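Local coordinates for phosphoserine aminotransferase (Bacillus alcalophilus, PDB 1W23), which catalyses the reversible pyridoxal-phosphate-dependent transamination of 3-phosphohydroxypyruvate to phosphoserine, with glutamate as amino donor, in serine biosynthesis, at residues V341-D344 / A345-L349; L61-P64 / N65-I69; T32-V36 / M37-H41; D233-Y236 / N237-T241. One frame throughout, in Å; residues are numbered along the deposited sequence.

Contact 1: V341-D344 / A345-L349. With MG (magnesium ion), chain E.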
loop_
_atom_site.group_PDB
_atom_site.type_symbol
_atom_site.label_atom_id
_atom_site.label_comp_id
_atom_site.label_asym_id
_atom_site.label_seq_id
_atom_site.Cartn_x
_atom_site.Cartn_y
_atom_site.Cartn_z
ATOM N N VAL A 341 17.546 -14.739 -2.156
ATOM C CA VAL A 341 18.108 -15.632 -1.151
ATOM C C VAL A 341 19.484 -16.079 -1.613
ATOM O O VAL A 341 19.613 -16.628 -2.722
ATOM C CB VAL A 341 17.160 -16.819 -0.870
ATOM C CG1 VAL A 341 17.817 -17.825 0.047
ATOM C CG2 VAL A 341 15.823 -16.334 -0.314
ATOM N N PRO A 342 20.552 -15.869 -0.838
ATOM C CA PRO A 342 21.905 -16.200 -1.327
ATOM C C PRO A 342 22.138 -17.690 -1.370
ATOM O O PRO A 342 21.607 -18.461 -0.569
ATOM C CB PRO A 342 22.827 -15.501 -0.329
ATOM C CG PRO A 342 22.033 -15.556 0.920
ATOM C CD PRO A 342 20.587 -15.259 0.518
ATOM N N ILE A 343 23.022 -18.099 -2.286
ATOM C CA ILE A 343 23.315 -19.528 -2.412
ATOM C C ILE A 343 23.936 -20.046 -1.125
ATOM O O ILE A 343 23.662 -21.234 -0.767
ATOM C CB ILE A 343 24.137 -19.836 -3.660
ATOM C CG1 ILE A 343 24.146 -21.350 -3.938
ATOM C CG2 ILE A 343 25.569 -19.354 -3.584
ATOM C CD1 ILE A 343 24.529 -21.629 -5.356
ATOM N N ASP A 344 24.718 -19.299 -0.358
ATOM C CA ASP A 344 25.269 -19.845 0.885
ATOM C C ASP A 344 24.191 -20.151 1.929
ATOM O O ASP A 344 24.463 -21.014 2.767
ATOM C CB ASP A 344 26.408 -19.015 1.443
ATOM C CG ASP A 344 26.146 -17.615 1.853
ATOM O OD1 ASP A 344 24.989 -17.144 1.741
ATOM O OD2 ASP A 344 27.136 -16.932 2.282
ATOM N N ALA A 345 23.022 -19.530 1.842
ATOM C CA ALA A 345 21.944 -19.941 2.753
ATOM C C ALA A 345 21.465 -21.351 2.398
ATOM O O ALA A 345 21.113 -22.138 3.281
ATOM C CB ALA A 345 20.819 -18.949 2.735
ATOM N N CYS A 346 21.399 -21.645 1.094
ATOM C CA CYS A 346 20.994 -22.957 0.635
ATOM C C CYS A 346 22.038 -24.011 1.014
ATOM O O CYS A 346 21.660 -25.128 1.401
ATOM C CB CYS A 346 20.741 -22.909 -0.875
ATOM S SG CYS A 346 19.362 -21.813 -1.334
ATOM N N ILE A 347 23.323 -23.683 0.855
ATOM C CA ILE A 347 24.383 -24.598 1.324
ATOM C C ILE A 347 24.229 -24.836 2.803
ATOM O O ILE A 347 24.359 -25.987 3.265
ATOM C CB ILE A 347 25.738 -24.014 0.944
ATOM C CG1 ILE A 347 25.936 -23.875 -0.575
ATOM C CG2 ILE A 347 26.855 -24.815 1.624
ATOM C CD1 ILE A 347 27.120 -23.073 -1.075
ATOM N N ALA A 348 23.980 -23.802 3.613
ATOM C CA ALA A 348 23.819 -23.953 5.051
ATOM C C ALA A 348 22.616 -24.872 5.367
ATOM O O ALA A 348 22.684 -25.717 6.271
ATOM C CB ALA A 348 23.697 -22.606 5.748
ATOM N N LEU A 349 21.506 -24.687 4.632
ATOM C CA LEU A 349 20.341 -25.544 4.828
ATOM C C LEU A 349 20.677 -27.001 4.526
ATOM O O LEU A 349 20.280 -27.900 5.295
ATOM C CB LEU A 349 19.159 -25.025 4.019
ATOM C CG LEU A 349 17.881 -25.874 4.122
ATOM C CD1 LEU A 349 17.376 -25.939 5.544
ATOM C CD2 LEU A 349 16.798 -25.304 3.221
HETATM MG MG MG E . 27.566 -14.919 2.382
HETATM O O HOH W 1 25.528 -14.533 1.869
HETATM O O HOH W 2 27.126 -14.844 4.307
#
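With Val341 CG1 swung anti to the backbone N (chi1 173°), this methyl faces the first helical turn and lies 4.2 Å from Ala345 CB. Asp344 adopts a different rotamer: its CG sits between the backbone N and the carbonyl carbon (chi1 62°), which turns the carboxylate back beside the start of the helix. The ring of Pro342 flanks the same alanine, CG coming within 4.0 Å of Ala345 CB, and this small methyl is buried, with Phe5 and Phe7 also touching it. The segment opens the C-terminal helix 343-359 of this class-V aminotransferase, with Pro342 as its N-cap residue. Proline suits that post, since a helix start does not call on its missing N-H, while its carbonyl O takes the Ala345 N-H at 3.0 Å from well above the carbonyl plane. One residue on, the regular pattern is established: Ile347 N reaches Ile343 O at 3.0 Å in a nearly straight bond, and Ala348 N binds Asp344 O. Ile343 and Cys346 rest on helix 259-279. The carboxylate works as a metal ligand, OD2 binding a magnesium ion at 2.1 Å. A water that is itself on the magnesium donates to Asp344 OD1 at 2.7 Å, so both carboxylate oxygens are engaged, which restrains the rotation of the group.

Contact 2: L61-P64 / N65-I69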
loop_
_atom_site.group_PDB
_atom_site.type_symbol
_atom_site.label_atom_id
_atom_site.label_comp_id
_atom_site.label_asym_id
_atom_site.label_seq_id
_atom_site.Cartn_x
_atom_site.Cartn_y
_atom_site.Cartn_z
ATOM N N LEU A 61 11.751 -8.108 -18.593
ATOM C CA LEU A 61 10.782 -9.135 -19.007
ATOM C C LEU A 61 10.466 -9.052 -20.503
ATOM O O LEU A 61 9.708 -9.880 -20.984
ATOM C CB LEU A 61 9.524 -9.060 -18.168
ATOM C CG LEU A 61 9.618 -9.528 -16.744
ATOM C CD1 LEU A 61 8.332 -9.192 -16.017
ATOM C CD2 LEU A 61 9.877 -11.042 -16.659
ATOM N N GLN A 62 11.080 -8.097 -21.212
ATOM C CA GLN A 62 10.751 -7.906 -22.632
ATOM C C GLN A 62 9.246 -7.740 -22.846
ATOM O O GLN A 62 8.611 -8.438 -23.606
ATOM C CB GLN A 62 11.349 -9.037 -23.508
ATOM C CG GLN A 62 12.876 -9.029 -23.470
ATOM C CD GLN A 62 13.503 -10.119 -24.326
ATOM O OE1 GLN A 62 14.139 -11.059 -23.848
ATOM N NE2 GLN A 62 13.329 -9.986 -25.631
ATOM N N ILE A 63 8.685 -6.782 -22.107
ATOM C CA ILE A 63 7.257 -6.490 -22.191
ATOM C C ILE A 63 6.928 -5.729 -23.479
ATOM O O ILE A 63 7.555 -4.678 -23.709
ATOM C CB ILE A 63 6.785 -5.708 -20.949
ATOM C CG1 ILE A 63 7.098 -6.476 -19.672
ATOM C CG2 ILE A 63 5.323 -5.330 -21.094
ATOM C CD1 ILE A 63 6.756 -5.742 -18.383
ATOM N N PRO A 64 6.045 -6.234 -24.317
ATOM C CA PRO A 64 5.763 -5.514 -25.575
ATOM C C PRO A 64 5.098 -4.158 -25.346
ATOM O O PRO A 64 4.493 -3.856 -24.332
ATOM C CB PRO A 64 4.812 -6.452 -26.307
ATOM C CG PRO A 64 5.012 -7.805 -25.694
ATOM C CD PRO A 64 5.312 -7.516 -24.261
ATOM N N ASN A 65 5.200 -3.315 -26.381
ATOM C CA ASN A 65 4.766 -1.916 -26.336
ATOM C C ASN A 65 3.270 -1.716 -26.226
ATOM O O ASN A 65 2.826 -0.626 -25.854
ATOM C CB ASN A 65 5.260 -1.175 -27.617
ATOM C CG ASN A 65 6.621 -0.600 -27.363
ATOM O OD1 ASN A 65 7.111 -0.727 -26.225
ATOM N ND2 ASN A 65 7.167 -0.009 -28.418
ATOM N N ASP A 66 2.488 -2.792 -26.497
ATOM C CA ASP A 66 1.029 -2.719 -26.360
ATOM C C ASP A 66 0.559 -3.187 -24.987
ATOM O O ASP A 66 -0.633 -3.318 -24.764
ATOM C CB ASP A 66 0.353 -3.464 -27.512
ATOM C CG ASP A 66 0.661 -4.921 -27.627
ATOM O OD1 ASP A 66 1.735 -5.414 -27.276
ATOM O OD2 ASP A 66 -0.167 -5.693 -28.126
ATOM N N TYR A 67 1.491 -3.358 -24.041
ATOM C CA TYR A 67 1.176 -3.620 -22.616
ATOM C C TYR A 67 1.611 -2.426 -21.793
ATOM O O TYR A 67 2.599 -1.749 -22.141
ATOM C CB TYR A 67 1.914 -4.860 -22.082
ATOM C CG TYR A 67 1.454 -6.161 -22.645
ATOM C CD1 TYR A 67 1.686 -6.533 -23.969
ATOM C CD2 TYR A 67 0.779 -7.080 -21.854
ATOM C CE1 TYR A 67 1.254 -7.754 -24.460
ATOM C CE2 TYR A 67 0.357 -8.291 -22.338
ATOM C CZ TYR A 67 0.596 -8.628 -23.648
ATOM O OH TYR A 67 0.171 -9.821 -24.189
ATOM N N GLN A 68 0.858 -2.183 -20.709
ATOM C CA GLN A 68 1.202 -1.124 -19.729
ATOM C C GLN A 68 1.476 -1.805 -18.388
ATOM O O GLN A 68 0.911 -2.854 -18.056
ATOM C CB GLN A 68 0.139 -0.086 -19.610
ATOM C CG GLN A 68 0.600 1.149 -18.755
ATOM C CD GLN A 68 -0.322 2.310 -18.853
ATOM O OE1 GLN A 68 -0.617 3.019 -17.837
ATOM N NE2 GLN A 68 -0.803 2.521 -20.060
ATOM N N ILE A 69 2.344 -1.186 -17.611
ATOM C CA ILE A 69 2.734 -1.627 -16.287
ATOM C C ILE A 69 2.028 -0.746 -15.263
ATOM O O ILE A 69 2.255 0.471 -15.298
ATOM C CB ILE A 69 4.257 -1.553 -16.146
ATOM C CG1 ILE A 69 4.951 -2.457 -17.186
ATOM C CG2 ILE A 69 4.706 -1.912 -14.732
ATOM C CD1 ILE A 69 6.397 -2.051 -17.421
#
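Ile63, Pro64, Tyr67 and Ile69 make the apolar part of this contact, where the chain leaves helix 44-61 and enters strand 67-72. Two branches of Ile63 divide the work. CG2, anti to the backbone N, touches Tyr67 CB at 3.6 Å, whereas the other branch ends in CD1, which meets Ile69 CD1 at 3.8 Å. Pro64 runs alongside the tyrosine, in the same direction, and its CD approaches Tyr67 CD1 obliquely at 3.8 Å.

The polar part is a type I beta turn from Pro64 to Tyr67. Tyr67 N donates to Pro64 O over 3.1 Å, approaching from above the carbonyl plane rather than on a lone pair. Asn65 and Asp66 fill the two middle places, as suits polar residues on an exposed corner, and Asp66 OD2 forms a salt bridge with Lys209. Just before the turn, Gln62, with positive phi, is the C-prime residue of a Schellman motif that ends the helix.

Tyr67 is thus held in two ways: Ile63 packs against CB and Pro64 along the CD1-CE1 flank, while the hydroxyl is hydrogen-bonded to Phe187 O. The phenol ring therefore serves as apolar filler and polar tether at once.

Contact 3: T32-V36 / M37-H41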
loop_
_atom_site.group_PDB
_atom_site.type_symbol
_atom_site.label_atom_id
_atom_site.label_comp_id
_atom_site.label_asym_id
_atom_site.label_seq_id
_atom_site.Cartn_x
_atom_site.Cartn_y
_atom_site.Cartn_z
ATOM N N THR A 32 17.958 16.377 -3.036
ATOM C CA THR A 32 16.832 17.234 -2.659
ATOM C C THR A 32 16.828 17.615 -1.184
ATOM O O THR A 32 16.031 18.490 -0.765
ATOM C CB THR A 32 15.494 16.569 -2.939
ATOM O OG1 THR A 32 15.315 15.417 -2.058
ATOM C CG2 THR A 32 15.332 16.169 -4.386
ATOM N N GLN A 33 17.638 16.930 -0.362
ATOM C CA GLN A 33 17.632 17.082 1.102
ATOM C C GLN A 33 16.320 16.617 1.720
ATOM O O GLN A 33 16.052 16.929 2.875
ATOM C CB GLN A 33 17.991 18.510 1.545
ATOM C CG GLN A 33 19.347 18.949 1.038
ATOM C CD GLN A 33 20.505 18.158 1.635
ATOM O OE1 GLN A 33 20.472 17.526 2.712
ATOM N NE2 GLN A 33 21.600 18.217 0.895
ATOM N N MET A 34 15.575 15.780 1.023
ATOM C CA MET A 34 14.380 15.104 1.500
ATOM C C MET A 34 14.496 13.610 1.249
ATOM O O MET A 34 15.150 13.202 0.257
ATOM C CB MET A 34 13.125 15.623 0.778
ATOM C CG MET A 34 12.787 17.082 1.128
ATOM S SD MET A 34 11.479 17.776 0.121
ATOM C CE MET A 34 12.388 18.027 -1.388
ATOM N N SER A 35 13.876 12.807 2.097
ATOM C CA SER A 35 13.729 11.383 1.770
ATOM C C SER A 35 12.841 11.190 0.565
ATOM O O SER A 35 11.923 12.011 0.338
ATOM C CB SER A 35 13.064 10.686 2.965
ATOM O OG SER A 35 12.938 9.288 2.738
ATOM N N VAL A 36 13.020 10.089 -0.159
ATOM C CA VAL A 36 12.029 9.754 -1.205
ATOM C C VAL A 36 10.641 9.710 -0.555
ATOM O O VAL A 36 9.676 10.032 -1.254
ATOM C CB VAL A 36 12.503 8.488 -1.993
ATOM C CG1 VAL A 36 12.356 7.324 -1.104
ATOM C CG2 VAL A 36 11.744 8.368 -3.285
ATOM N N MET A 37 10.496 9.316 0.722
ATOM C CA MET A 37 9.227 9.233 1.506
ATOM C C MET A 37 8.599 10.573 1.742
ATOM O O MET A 37 7.445 10.606 2.183
ATOM C CB MET A 37 9.476 8.519 2.869
ATOM C CG MET A 37 9.470 7.038 2.842
ATOM S SD MET A 37 9.766 6.595 4.513
ATOM C CE MET A 37 11.460 6.252 4.376
ATOM N N GLU A 38 9.329 11.670 1.556
ATOM C CA GLU A 38 8.876 13.018 1.884
ATOM C C GLU A 38 8.579 13.846 0.639
ATOM O O GLU A 38 8.215 15.032 0.769
ATOM C CB GLU A 38 9.954 13.724 2.705
ATOM C CG GLU A 38 10.169 13.129 4.099
ATOM C CD GLU A 38 11.303 13.835 4.806
ATOM O OE1 GLU A 38 12.452 13.779 4.310
ATOM O OE2 GLU A 38 11.020 14.516 5.843
ATOM N N LEU A 39 8.778 13.272 -0.543
ATOM C CA LEU A 39 8.578 13.985 -1.811
ATOM C C LEU A 39 7.160 13.880 -2.306
ATOM O O LEU A 39 6.434 12.903 -2.063
ATOM C CB LEU A 39 9.445 13.332 -2.895
ATOM C CG LEU A 39 10.922 13.347 -2.708
ATOM C CD1 LEU A 39 11.567 12.528 -3.827
ATOM C CD2 LEU A 39 11.501 14.774 -2.712
ATOM N N SER A 40 6.762 14.885 -3.090
ATOM C CA SER A 40 5.566 14.748 -3.877
ATOM C C SER A 40 5.705 13.668 -4.938
ATOM O O SER A 40 6.765 13.549 -5.563
ATOM C CB SER A 40 5.286 16.083 -4.628
ATOM O OG SER A 40 4.142 15.955 -5.447
ATOM N N HIS A 41 4.643 12.926 -5.211
ATOM C CA HIS A 41 4.634 11.992 -6.335
ATOM C C HIS A 41 4.592 12.708 -7.679
ATOM O O HIS A 41 4.747 12.030 -8.710
ATOM C CB HIS A 41 3.466 10.994 -6.168
ATOM C CG HIS A 41 2.118 11.596 -6.048
ATOM N ND1 HIS A 41 1.848 12.388 -4.919
ATOM C CD2 HIS A 41 1.011 11.528 -6.836
ATOM C CE1 HIS A 41 0.618 12.813 -5.041
ATOM N NE2 HIS A 41 0.077 12.274 -6.195
HETATM O O HOH W 3 6.956 10.237 -1.306
#
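Ser35 and Glu38 are joined by reciprocal hydrogen bonds around a short 3-10 turn, which follows an ST turn made by Thr32 OG1 and Met34 N; Thr32 OG1 is also hydrogen-bonded to Phe29 O. Ser35 N donates to Glu38 OE1 at 2.8 Å, nearly straight and onto the anti lone pair, while Glu38 N returns to Ser35 O at 2.9 Å from above the carbonyl plane. The glutamate chain, extended beyond CG, carries OE1 to the Ser35 amide; its other oxygen, OE2, accepts from Leu14 N of the second subunit, so the carboxylate links the turn to the dimer interface. Ser35 OG stands anti to its own amide nitrogen (chi1 -178°) and receives Met37 N at 3.2 Å, a role for which a short hydroxyl side chain is well suited.

The apolar contacts gather on Leu39. Its CD2 meets Met34 CE at 3.6 Å, the methionine being bent at chi3 (-75°) to bring the methyl across, and also lies near Thr32 OG1. Leu39 CD1 takes the other direction, to Val36 CG2 at 4.2 Å, with the two side chains at about a right angle. Phe29 packs on both Val36 and Leu39, and Phe242 and Tyr245 of helix 241-256 cover the valine further.

Leu39 N gives Val36 O only a weak bond, but a single water donates to both Val36 O, at 2.7 Å, and Leu39 O, at 2.8 Å.

Contact 4: D233-Y236 / N237-T241. With PLP (pyridoxal-5'-phosphate), chain R.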
loop_
_atom_site.group_PDB
_atom_site.type_symbol
_atom_site.label_atom_id
_atom_site.label_comp_id
_atom_site.label_asym_id
_atom_site.label_seq_id
_atom_site.Cartn_x
_atom_site.Cartn_y
_atom_site.Cartn_z
ATOM N N ASP A 233 -1.536 6.591 -15.427
ATOM C CA ASP A 233 -0.201 6.032 -15.228
ATOM C C ASP A 233 0.079 5.687 -13.761
ATOM O O ASP A 233 1.170 5.947 -13.250
ATOM C CB ASP A 233 0.872 6.951 -15.773
ATOM C CG ASP A 233 2.254 6.342 -15.853
ATOM O OD1 ASP A 233 2.380 5.098 -15.944
ATOM O OD2 ASP A 233 3.215 7.116 -15.833
ATOM N N SER A 234 -0.923 5.092 -13.097
ATOM C CA SER A 234 -0.799 4.663 -11.723
ATOM C C SER A 234 -0.547 5.841 -10.751
ATOM O O SER A 234 0.006 5.616 -9.673
ATOM C CB SER A 234 0.275 3.556 -11.544
ATOM O OG SER A 234 0.007 2.467 -12.405
ATOM N N LEU A 235 -0.999 7.010 -11.098
ATOM C CA LEU A 235 -0.922 8.198 -10.265
ATOM C C LEU A 235 -2.280 8.842 -10.052
ATOM O O LEU A 235 -2.400 10.039 -9.817
ATOM C CB LEU A 235 0.074 9.216 -10.886
ATOM C CG LEU A 235 1.504 8.634 -11.005
ATOM C CD1 LEU A 235 2.295 9.495 -12.003
ATOM C CD2 LEU A 235 2.215 8.502 -9.684
ATOM N N TYR A 236 -3.350 8.045 -10.133
ATOM C CA TYR A 236 -4.688 8.562 -9.910
ATOM C C TYR A 236 -4.807 9.142 -8.502
ATOM O O TYR A 236 -5.326 10.238 -8.292
ATOM C CB TYR A 236 -5.748 7.462 -10.135
ATOM C CG TYR A 236 -7.109 8.012 -9.745
ATOM C CD1 TYR A 236 -7.793 8.922 -10.600
ATOM C CD2 TYR A 236 -7.722 7.669 -8.566
ATOM C CE1 TYR A 236 -9.030 9.402 -10.216
ATOM C CE2 TYR A 236 -8.964 8.191 -8.168
ATOM C CZ TYR A 236 -9.609 9.058 -9.001
ATOM O OH TYR A 236 -10.830 9.604 -8.699
ATOM N N ASN A 237 -4.364 8.380 -7.523
ATOM C CA ASN A 237 -4.248 8.845 -6.148
ATOM C C ASN A 237 -2.801 8.665 -5.716
ATOM O O ASN A 237 -1.914 8.331 -6.512
ATOM C CB ASN A 237 -5.257 8.195 -5.185
ATOM C CG ASN A 237 -4.965 6.748 -4.857
ATOM O OD1 ASN A 237 -4.448 6.015 -5.695
ATOM N ND2 ASN A 237 -5.324 6.335 -3.642
ATOM N N THR A 238 -2.522 8.882 -4.434
ATOM C CA THR A 238 -1.121 8.896 -3.994
ATOM C C THR A 238 -0.560 7.500 -4.043
ATOM O O THR A 238 -1.082 6.612 -3.364
ATOM C CB THR A 238 -1.012 9.463 -2.587
ATOM O OG1 THR A 238 -1.707 10.708 -2.477
ATOM C CG2 THR A 238 0.460 9.703 -2.261
ATOM N N PRO A 239 0.518 7.236 -4.783
ATOM C CA PRO A 239 1.069 5.864 -4.856
ATOM C C PRO A 239 1.885 5.538 -3.611
ATOM O O PRO A 239 2.256 6.439 -2.862
ATOM C CB PRO A 239 1.931 5.913 -6.091
ATOM C CG PRO A 239 2.376 7.350 -6.183
ATOM C CD PRO A 239 1.246 8.172 -5.651
ATOM N N PRO A 240 2.206 4.271 -3.441
ATOM C CA PRO A 240 3.116 3.807 -2.371
ATOM C C PRO A 240 4.562 4.107 -2.815
ATOM O O PRO A 240 5.257 3.258 -3.373
ATOM C CB PRO A 240 2.784 2.328 -2.255
ATOM C CG PRO A 240 2.401 1.932 -3.656
ATOM C CD PRO A 240 1.652 3.125 -4.194
ATOM N N THR A 241 4.991 5.347 -2.598
ATOM C CA THR A 241 6.206 5.841 -3.252
ATOM C C THR A 241 7.459 5.105 -2.773
ATOM O O THR A 241 8.312 4.779 -3.593
ATOM C CB THR A 241 6.380 7.357 -3.031
ATOM O OG1 THR A 241 6.308 7.625 -1.628
ATOM C CG2 THR A 241 5.344 8.179 -3.764
HETATM N N1 PLP R . -8.895 13.232 1.385
HETATM C C2 PLP R . -8.157 14.322 1.801
HETATM C C2A PLP R . -8.825 15.244 2.785
HETATM C C3 PLP R . -6.868 14.512 1.293
HETATM O O3 PLP R . -6.175 15.536 1.714
HETATM C C4 PLP R . -6.338 13.537 0.432
HETATM C C4A PLP R . -4.876 13.649 -0.080
HETATM C C5 PLP R . -7.129 12.479 -0.002
HETATM C C6 PLP R . -8.406 12.329 0.490
HETATM C C5A PLP R . -6.718 11.430 -1.097
HETATM O O4P PLP R . -5.757 10.497 -0.389
HETATM P P PLP R . -5.100 9.302 -1.270
HETATM O O1P PLP R . -4.263 9.962 -2.331
HETATM O O2P PLP R . -6.237 8.526 -1.862
HETATM O O3P PLP R . -4.328 8.552 -0.236
HETATM O O HOH W 4 -1.317 5.688 -7.354
#
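Between Ser234 and Pro239 the backbone makes a wide bend that brings Ser234 O to 4.1 Å from Pro239 CB. Asp233 and Ser234 both have positive phi (53° and 63°), Asp233 as the C-prime residue of the Schellman motif that closes helix 226-231. Further on, Asn237 is extended and Pro240 centres an inverse gamma turn as well as standing at the N-cap of helix 241-256. One water spans the bend, donating to Ser234 O and to Asn237 O at 2.7 and 2.8 Å.

Inside it, Leu235 CD2 packs on Pro239 CG at 3.7 Å, the leucine and the ring meeting obliquely, and Leu235 also touches Arg42, which probably binds the glutamate substrate. The outer side of the bend is a cofactor phosphate site. Asn237 ND2 donates to the phosphate O2P at 3.0 Å in a nearly straight bond, its CG held between the backbone N and the carbonyl carbon (chi1 72°). Thr238 gives two bonds to O1P, from its amide N at 2.9 Å and from OG1 at 2.7 Å; a threonine can thus grip one oxygen with backbone and side chain together. The pyridoxal phosphate is also hydrogen-bonded to Ser77, Thr152 and Gln195 of the second subunit, so the site is built across the dimer, as in other fold type I aminotransferases. Pro239 O accepts a hydrogen bond from Ser201 OG of that same subunit.

Overall arrangement
From the N terminus the order is contact 3, contact 2, contact 4 and contact 1; each is a local turn, and none nests within or crosses another. Contact 3 lies in the loop between helix 16-24 and helix 44-61, and contact 2 turns the far end of the latter helix into strand 67-72. Contact 4, in the loop between helices 226-231 and 241-256, meets both earlier turns: His41 packs on Pro239, while Ile69 O lies near Ser234 OG. Contacts 3 and 4 both reach the second subunit. Contact 1 opens the C-terminal helix and stands apart, its nearest atoms about 17 Å from those of contact 2.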